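Side-chain contacts in DUF1893 domain-containing protein (Thermotoga maritima, PDB 1VK9), which is of unknown function but has a cytidine deaminase-like fold, binds zinc in the crystal and appears to have been ADP-ribosylated: residues Arg19-Ile24 and Gly63-Asp68; Ala74-Leu79 and Lys94-Leu99. All coordinates share one frame; numbering follows the deposited sequence.

Overall arrangement
Contact 1 and contact 2 lie on opposite faces of the central sheet, their centres about 18 Å apart. In contact 1, helix 15-27 covers one face of strand 65-68; helix 73-82 covers the other and, in contact 2, packs beside helix 94-102 on that side of the sheet. The strand joins them: Val66 CG1 is 3.8 Å from Leu79 CD2, and Asp68 OD2 is 4.0 Å from Ala75 CB. The covalently bound unknown ligand sits at this junction. Asp68 OD1 is linked to it, and the backbone N atoms of Ala74 and Ala75 donate hydrogen bonds to it, so strand end and helix start both contribute to its site, consistent with ADP-ribosylation.

Contact 1 of 2, residues Arg19-Ile24 and Gly63-Asp68; sequences RSALKI and GSLVID
Ala21 and Leu22 meet Leu65 and Ile67 through carbon alone; no hydrogen bond passes between helix and strand. Ala21 points its methyl at the strand and sets it between two side-chain ends, with CB 3.7 Å from Ile67 CD1 and 3.8 Å from Leu65 CD1. Ile67 covers the most ground. Its CG1 branch lies beside the backbone N and then runs out extended (chi2 177°), which carries CD1 up to the helix, against both the methyl and the carbonyl carbon of Ala21. Leu22 comes in across this branch at about a right angle and touches mainly with its CD2 methyl, CD2 being 3.8 Å from Ile67 CD1. Helix 19-24 crosses strand 65-68 at -36°, its axis 9.6 Å away, as one outer layer of the alpha/beta/alpha sandwich of the cytidine deaminase-like fold. Strand alternation sends Leu65 and Ile67 to this helix and Val66 to the opposite face. Phe25 and Leu17 of helix 15-27 extend the same apolar layer, touching Ile67 and Leu65 respectively. The Leu22 side chain also lies about 4 Å, nearest atoms, from a bound zinc ion and from the side chain of His88, which with Asp110 forms a zinc site.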
ATOM      1  N   ARG A  19      -0.472  -9.337  13.863  1.00 37.12           N
ATOM      2  CA  ARG A  19      -1.581  -9.666  14.761  1.00 38.46           C
ATOM      3  C   ARG A  19      -2.058  -8.438  15.541  1.00 37.33           C
ATOM      4  O   ARG A  19      -3.247  -8.173  15.595  1.00 38.79           O
ATOM      5  CB  ARG A  19      -1.161 -10.766  15.732  1.00 40.07           C
ATOM      6  CG  ARG A  19      -2.187 -11.858  15.988  1.00 44.52           C
ATOM      7  CD  ARG A  19      -1.752 -12.831  17.080  1.00 50.19           C
ATOM      8  NE  ARG A  19      -2.565 -14.039  17.060  1.00 55.49           N
ATOM      9  N   SER A  20      -1.123  -7.693  16.120  1.00 35.29           N
ATOM     10  CA  SER A  20      -1.431  -6.497  16.898  1.00 34.07           C
ATOM     11  C   SER A  20      -2.000  -5.362  16.064  1.00 32.93           C
ATOM     12  O   SER A  20      -2.906  -4.662  16.496  1.00 33.20           O
ATOM     13  CB  SER A  20      -0.174  -5.997  17.608  1.00 34.14           C
ATOM     14  OG  SER A  20       0.062  -6.737  18.784  1.00 35.92           O
ATOM     15  N   ALA A  21      -1.443  -5.160  14.879  1.00 33.09           N
ATOM     16  CA  ALA A  21      -1.874  -4.066  14.020  1.00 32.76           C
ATOM     17  C   ALA A  21      -3.281  -4.321  13.513  1.00 33.84           C
ATOM     18  O   ALA A  21      -4.052  -3.381  13.347  1.00 35.42           O
ATOM     19  CB  ALA A  21      -0.910  -3.877  12.864  1.00 28.64           C
ATOM     20  N   LEU A  22      -3.605  -5.593  13.282  1.00 34.39           N
ATOM     21  CA  LEU A  22      -4.905  -5.988  12.751  1.00 34.31           C
ATOM     22  C   LEU A  22      -5.977  -5.706  13.796  1.00 35.86           C
ATOM     23  O   LEU A  22      -7.034  -5.168  13.472  1.00 36.52           O
ATOM     24  CB  LEU A  22      -4.916  -7.473  12.337  1.00 33.33           C
ATOM     25  CG  LEU A  22      -4.160  -7.960  11.081  1.00 32.40           C
ATOM     26  CD1 LEU A  22      -4.030  -9.486  11.048  1.00 26.60           C
ATOM     27  CD2 LEU A  22      -4.787  -7.476   9.796  1.00 27.42           C
ATOM     28  N   LYS A  23      -5.690  -6.058  15.051  1.00 37.10           N
ATOM     29  CA  LYS A  23      -6.561  -5.740  16.192  1.00 37.67           C
ATOM     30  C   LYS A  23      -6.896  -4.242  16.268  1.00 36.62           C
ATOM     31  O   LYS A  23      -8.026  -3.892  16.588  1.00 38.12           O
ATOM     32  CB  LYS A  23      -5.946  -6.227  17.517  1.00 37.23           C
ATOM     33  CG  LYS A  23      -6.173  -7.714  17.816  1.00 46.57           C
ATOM     34  CD  LYS A  23      -6.910  -7.910  19.167  1.00 64.64           C
ATOM     35  CE  LYS A  23      -6.264  -8.975  20.076  1.00 67.97           C
ATOM     36  NZ  LYS A  23      -4.762  -8.973  20.027  1.00 65.16           N
ATOM     37  N   ILE A  24      -5.923  -3.378  15.958  1.00 35.29           N
ATOM     38  CA  ILE A  24      -6.117  -1.919  15.934  1.00 33.60           C
ATOM     39  C   ILE A  24      -6.923  -1.472  14.698  1.00 34.04           C
ATOM     40  O   ILE A  24      -7.917  -0.748  14.824  1.00 32.98           O
ATOM     41  CB  ILE A  24      -4.752  -1.162  16.065  1.00 33.19           C
ATOM     42  CG1 ILE A  24      -4.215  -1.268  17.503  1.00 34.55           C
ATOM     43  CG2 ILE A  24      -4.885   0.305  15.667  1.00 29.51           C
ATOM     44  CD1 ILE A  24      -2.776  -0.742  17.696  1.00 39.01           C
ATOM     45  N   GLY A  63      11.061  -1.296   8.943  1.00 32.39           N
ATOM     46  CA  GLY A  63      10.782  -1.615  10.330  1.00 32.56           C
ATOM     47  C   GLY A  63       9.296  -1.532  10.616  1.00 32.92           C
ATOM     48  O   GLY A  63       8.850  -1.797  11.725  1.00 33.53           O
ATOM     49  N   SER A  64       8.518  -1.160   9.609  1.00 32.62           N
ATOM     50  CA  SER A  64       7.101  -0.978   9.822  1.00 33.46           C
ATOM     51  C   SER A  64       6.308  -1.862   8.902  1.00 32.84           C
ATOM     52  O   SER A  64       6.831  -2.351   7.901  1.00 33.40           O
ATOM     53  CB  SER A  64       6.728   0.478   9.603  1.00 33.75           C
ATOM     54  OG  SER A  64       7.016   1.208  10.776  1.00 41.74           O
ATOM     55  N   LEU A  65       5.046  -2.085   9.247  1.00 31.03           N
ATOM     56  CA  LEU A  65       4.129  -2.737   8.326  1.00 29.51           C
ATOM     57  C   LEU A  65       2.977  -1.804   7.997  1.00 30.14           C
ATOM     58  O   LEU A  65       2.629  -0.930   8.807  1.00 30.19           O
ATOM     59  CB  LEU A  65       3.628  -4.072   8.881  1.00 27.47           C
ATOM     60  CG  LEU A  65       2.843  -4.050  10.170  1.00 24.52           C
ATOM     61  CD1 LEU A  65       1.371  -4.036   9.865  1.00 37.11           C
ATOM     62  CD2 LEU A  65       3.187  -5.276  10.933  1.00 31.34           C
ATOM     63  N   VAL A  66       2.404  -1.987   6.807  1.00 29.26           N
ATOM     64  CA  VAL A  66       1.241  -1.217   6.377  1.00 28.01           C
ATOM     65  C   VAL A  66       0.046  -2.129   6.174  1.00 30.14           C
ATOM     66  O   VAL A  66       0.167  -3.164   5.537  1.00 32.67           O
ATOM     67  CB  VAL A  66       1.520  -0.478   5.053  1.00 28.55           C
ATOM     68  CG1 VAL A  66       0.236   0.149   4.489  1.00 19.45           C
ATOM     69  CG2 VAL A  66       2.634   0.551   5.240  1.00 19.17           C
ATOM     70  N   ILE A  67      -1.103  -1.741   6.720  1.00 32.26           N
ATOM     71  CA  ILE A  67      -2.378  -2.389   6.399  1.00 31.01           C
ATOM     72  C   ILE A  67      -3.250  -1.460   5.563  1.00 32.26           C
ATOM     73  O   ILE A  67      -3.391  -0.283   5.862  1.00 33.58           O
ATOM     74  CB  ILE A  67      -3.133  -2.843   7.678  1.00 30.64           C
ATOM     75  CG1 ILE A  67      -2.257  -3.783   8.512  1.00 25.15           C
ATOM     76  CG2 ILE A  67      -4.476  -3.521   7.295  1.00 23.25           C
ATOM     77  CD1 ILE A  67      -2.894  -4.202   9.809  1.00 30.81           C
ATOM     78  N   ASP A  68      -3.841  -1.997   4.516  1.00 33.82           N
ATOM     79  CA  ASP A  68      -4.647  -1.202   3.615  1.00 35.38           C
ATOM     80  C   ASP A  68      -5.905  -1.981   3.205  1.00 36.53           C
ATOM     81  O   ASP A  68      -5.854  -3.186   2.977  1.00 37.54           O
ATOM     82  CB  ASP A  68      -3.805  -0.814   2.397  1.00 35.98           C
ATOM     83  CG  ASP A  68      -4.394   0.342   1.624  1.00 38.48           C
ATOM     84  OD1 ASP A  68      -5.523   0.770   1.950  1.00 42.28           O
ATOM     85  OD2 ASP A  68      -3.810   0.886   0.674  1.00 29.70           O
TER

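Contact 2 of 2, residues Ala74-Leu79 and Lys94-Leu99; sequences AAASFL and KPALKL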
ATOM      1  N   ALA A  74      -2.111   1.835  -8.169  1.00 32.59           N
ATOM      2  CA  ALA A  74      -1.744   3.161  -7.711  1.00 33.65           C
ATOM      3  C   ALA A  74      -1.157   3.104  -6.291  1.00 36.74           C
ATOM      4  O   ALA A  74      -0.016   3.523  -6.117  1.00 41.25           O
ATOM      5  CB  ALA A  74      -2.890   4.086  -7.799  1.00 32.54           C
ATOM      6  N   ALA A  75      -1.884   2.534  -5.312  1.00 34.70           N
ATOM      7  CA  ALA A  75      -1.396   2.397  -3.927  1.00 30.62           C
ATOM      8  C   ALA A  75      -0.164   1.513  -3.827  1.00 31.44           C
ATOM      9  O   ALA A  75       0.763   1.805  -3.059  1.00 32.46           O
ATOM     10  CB  ALA A  75      -2.478   1.867  -3.018  1.00 28.05           C
ATOM     11  N   ALA A  76      -0.144   0.422  -4.592  1.00 31.17           N
ATOM     12  CA  ALA A  76       1.026  -0.457  -4.605  1.00 30.02           C
ATOM     13  C   ALA A  76       2.299   0.344  -4.931  1.00 31.39           C
ATOM     14  O   ALA A  76       3.319   0.179  -4.270  1.00 33.30           O
ATOM     15  CB  ALA A  76       0.837  -1.590  -5.580  1.00 27.92           C
ATOM     16  N   SER A  77       2.216   1.236  -5.917  1.00 30.78           N
ATOM     17  CA  SER A  77       3.353   2.048  -6.318  1.00 30.50           C
ATOM     18  C   SER A  77       3.846   2.923  -5.175  1.00 31.57           C
ATOM     19  O   SER A  77       5.049   2.963  -4.876  1.00 32.42           O
ATOM     20  CB  SER A  77       3.009   2.906  -7.533  1.00 30.37           C
ATOM     21  OG  SER A  77       2.772   2.095  -8.667  1.00 30.78           O
ATOM     22  N   PHE A  78       2.925   3.631  -4.531  1.00 31.97           N
ATOM     23  CA  PHE A  78       3.302   4.469  -3.398  1.00 30.90           C
ATOM     24  C   PHE A  78       3.944   3.614  -2.300  1.00 30.69           C
ATOM     25  O   PHE A  78       5.058   3.903  -1.835  1.00 30.47           O
ATOM     26  CB  PHE A  78       2.094   5.219  -2.865  1.00 29.68           C
ATOM     27  CG  PHE A  78       1.740   6.431  -3.667  1.00 29.64           C
ATOM     28  CD1 PHE A  78       2.416   7.626  -3.480  1.00 30.20           C
ATOM     29  CD2 PHE A  78       0.733   6.385  -4.602  1.00 24.68           C
ATOM     30  CE1 PHE A  78       2.095   8.739  -4.222  1.00 26.39           C
ATOM     31  CE2 PHE A  78       0.404   7.502  -5.338  1.00 26.63           C
ATOM     32  CZ  PHE A  78       1.090   8.675  -5.154  1.00 26.91           C
ATOM     33  N   LEU A  79       3.256   2.540  -1.926  1.00 29.15           N
ATOM     34  CA  LEU A  79       3.731   1.680  -0.871  1.00 28.88           C
ATOM     35  C   LEU A  79       5.101   1.048  -1.242  1.00 29.19           C
ATOM     36  O   LEU A  79       5.995   0.987  -0.390  1.00 29.79           O
ATOM     37  CB  LEU A  79       2.651   0.654  -0.506  1.00 28.79           C
ATOM     38  CG  LEU A  79       1.354   1.217   0.115  1.00 30.07           C
ATOM     39  CD1 LEU A  79       0.279   0.132   0.300  1.00 18.96           C
ATOM     40  CD2 LEU A  79       1.597   1.949   1.439  1.00 12.69           C
ATOM     41  N   LYS A  94      -5.430  -7.618  -9.005  1.00 28.41           N
ATOM     42  CA  LYS A  94      -4.458  -8.405  -9.747  1.00 29.49           C
ATOM     43  C   LYS A  94      -3.255  -7.588 -10.244  1.00 30.44           C
ATOM     44  O   LYS A  94      -2.141  -8.073 -10.141  1.00 32.15           O
ATOM     45  CB  LYS A  94      -5.139  -9.136 -10.907  1.00 30.68           C
ATOM     46  CG  LYS A  94      -4.365 -10.313 -11.466  1.00 35.26           C
ATOM     47  CD  LYS A  94      -5.235 -11.094 -12.438  1.00 54.87           C
ATOM     48  CE  LYS A  94      -4.692 -11.031 -13.862  1.00 67.12           C
ATOM     49  NZ  LYS A  94      -5.790 -11.216 -14.837  1.00 68.21           N
ATOM     50  N   PRO A  95      -3.455  -6.388 -10.807  1.00 29.61           N
ATOM     51  CA  PRO A  95      -2.330  -5.546 -11.194  1.00 29.03           C
ATOM     52  C   PRO A  95      -1.404  -5.274 -10.026  1.00 31.05           C
ATOM     53  O   PRO A  95      -0.192  -5.394 -10.197  1.00 32.89           O
ATOM     54  CB  PRO A  95      -3.009  -4.264 -11.663  1.00 29.74           C
ATOM     55  CG  PRO A  95      -4.330  -4.716 -12.201  1.00 28.85           C
ATOM     56  CD  PRO A  95      -4.736  -5.763 -11.204  1.00 31.82           C
ATOM     57  N   ALA A  96      -1.957  -4.954  -8.860  1.00 32.10           N
ATOM     58  CA  ALA A  96      -1.143  -4.681  -7.685  1.00 31.70           C
ATOM     59  C   ALA A  96      -0.351  -5.920  -7.286  1.00 31.46           C
ATOM     60  O   ALA A  96       0.867  -5.850  -7.116  1.00 36.10           O
ATOM     61  CB  ALA A  96      -1.988  -4.148  -6.527  1.00 30.27           C
ATOM     62  N   LEU A  97      -1.013  -7.058  -7.197  1.00 28.47           N
ATOM     63  CA  LEU A  97      -0.336  -8.286  -6.806  1.00 28.83           C
ATOM     64  C   LEU A  97       0.835  -8.581  -7.748  1.00 28.87           C
ATOM     65  O   LEU A  97       1.927  -8.948  -7.308  1.00 29.18           O
ATOM     66  CB  LEU A  97      -1.343  -9.453  -6.765  1.00 28.48           C
ATOM     67  CG  LEU A  97      -0.929 -10.893  -6.428  1.00 31.96           C
ATOM     68  CD1 LEU A  97      -2.151 -11.651  -5.952  1.00 37.33           C
ATOM     69  CD2 LEU A  97      -0.341 -11.626  -7.641  1.00 26.99           C
ATOM     70  N   LYS A  98       0.603  -8.408  -9.046  1.00 28.99           N
ATOM     71  CA  LYS A  98       1.594  -8.733 -10.072  1.00 30.43           C
ATOM     72  C   LYS A  98       2.819  -7.860  -9.867  1.00 32.68           C
ATOM     73  O   LYS A  98       3.958  -8.330  -9.998  1.00 34.22           O
ATOM     74  CB  LYS A  98       1.020  -8.441 -11.453  1.00 28.96           C
ATOM     75  CG  LYS A  98       0.810  -9.623 -12.314  1.00 35.02           C
ATOM     76  CD  LYS A  98      -0.655  -9.975 -12.424  1.00 41.04           C
ATOM     77  CE  LYS A  98      -1.065 -10.172 -13.873  1.00 50.92           C
ATOM     78  NZ  LYS A  98      -0.874  -8.892 -14.622  1.00 52.76           N
ATOM     79  N   LEU A  99       2.559  -6.591  -9.526  1.00 33.36           N
ATOM     80  CA  LEU A  99       3.587  -5.571  -9.372  1.00 33.18           C
ATOM     81  C   LEU A  99       4.461  -5.862  -8.175  1.00 34.36           C
ATOM     82  O   LEU A  99       5.692  -5.827  -8.274  1.00 36.25           O
ATOM     83  CB  LEU A  99       2.974  -4.179  -9.233  1.00 31.93           C
ATOM     84  CG  LEU A  99       3.930  -2.985  -9.291  1.00 28.63           C
ATOM     85  CD1 LEU A  99       4.668  -2.892 -10.617  1.00 19.38           C
ATOM     86  CD2 LEU A  99       3.108  -1.735  -9.075  1.00 32.80           C
TER
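No flat group enters the meeting of Ala76 and Ser77 with Ala96 and Leu99; the one aromatic ring in the two segments, that of Phe78, is turned elsewhere, edge-to-face with Phe55 and packed against Ile141 and Val144 of helix 137-145. The closest meeting is between two small side chains. The methyls of Ala76 and Ala96 point at each other, CB to CB at 3.9 Å, and here the two backbones come nearest, with 5.7 Å between the CA atoms. One turn further along, Leu99 makes the second set of contacts. Its CG stands anti to the backbone N (chi1 -170°), which throws the branch toward helix 74-79, and CD2 arrives 4.2 Å from Ala76 CB and 3.9 Å from Ser77 OG. That last approach is a methyl beside a hydroxyl whose polar partner lies in its own helix: Ser77 OG is hydrogen-bonded to Lys73 O one turn back, while the Ser77 side chain also packs against Pro137 and Ile140 of helix 137-145. The two helices run nearly side by side, axes 9.1 Å apart at 28°, as they follow each other in two successive beta-alpha-beta units: helix 73-82 leads from strand 65-68 to strand 86-93, and helix 94-102 onward to the parallel strand 107-109. Lys73 and Leu80 add to the bed for Leu99, whose side chain is about 4 Å, nearest atoms, from that of Glu102, a zinc ligand in a crystal structure of this protein, although no zinc is bound to it within this chain.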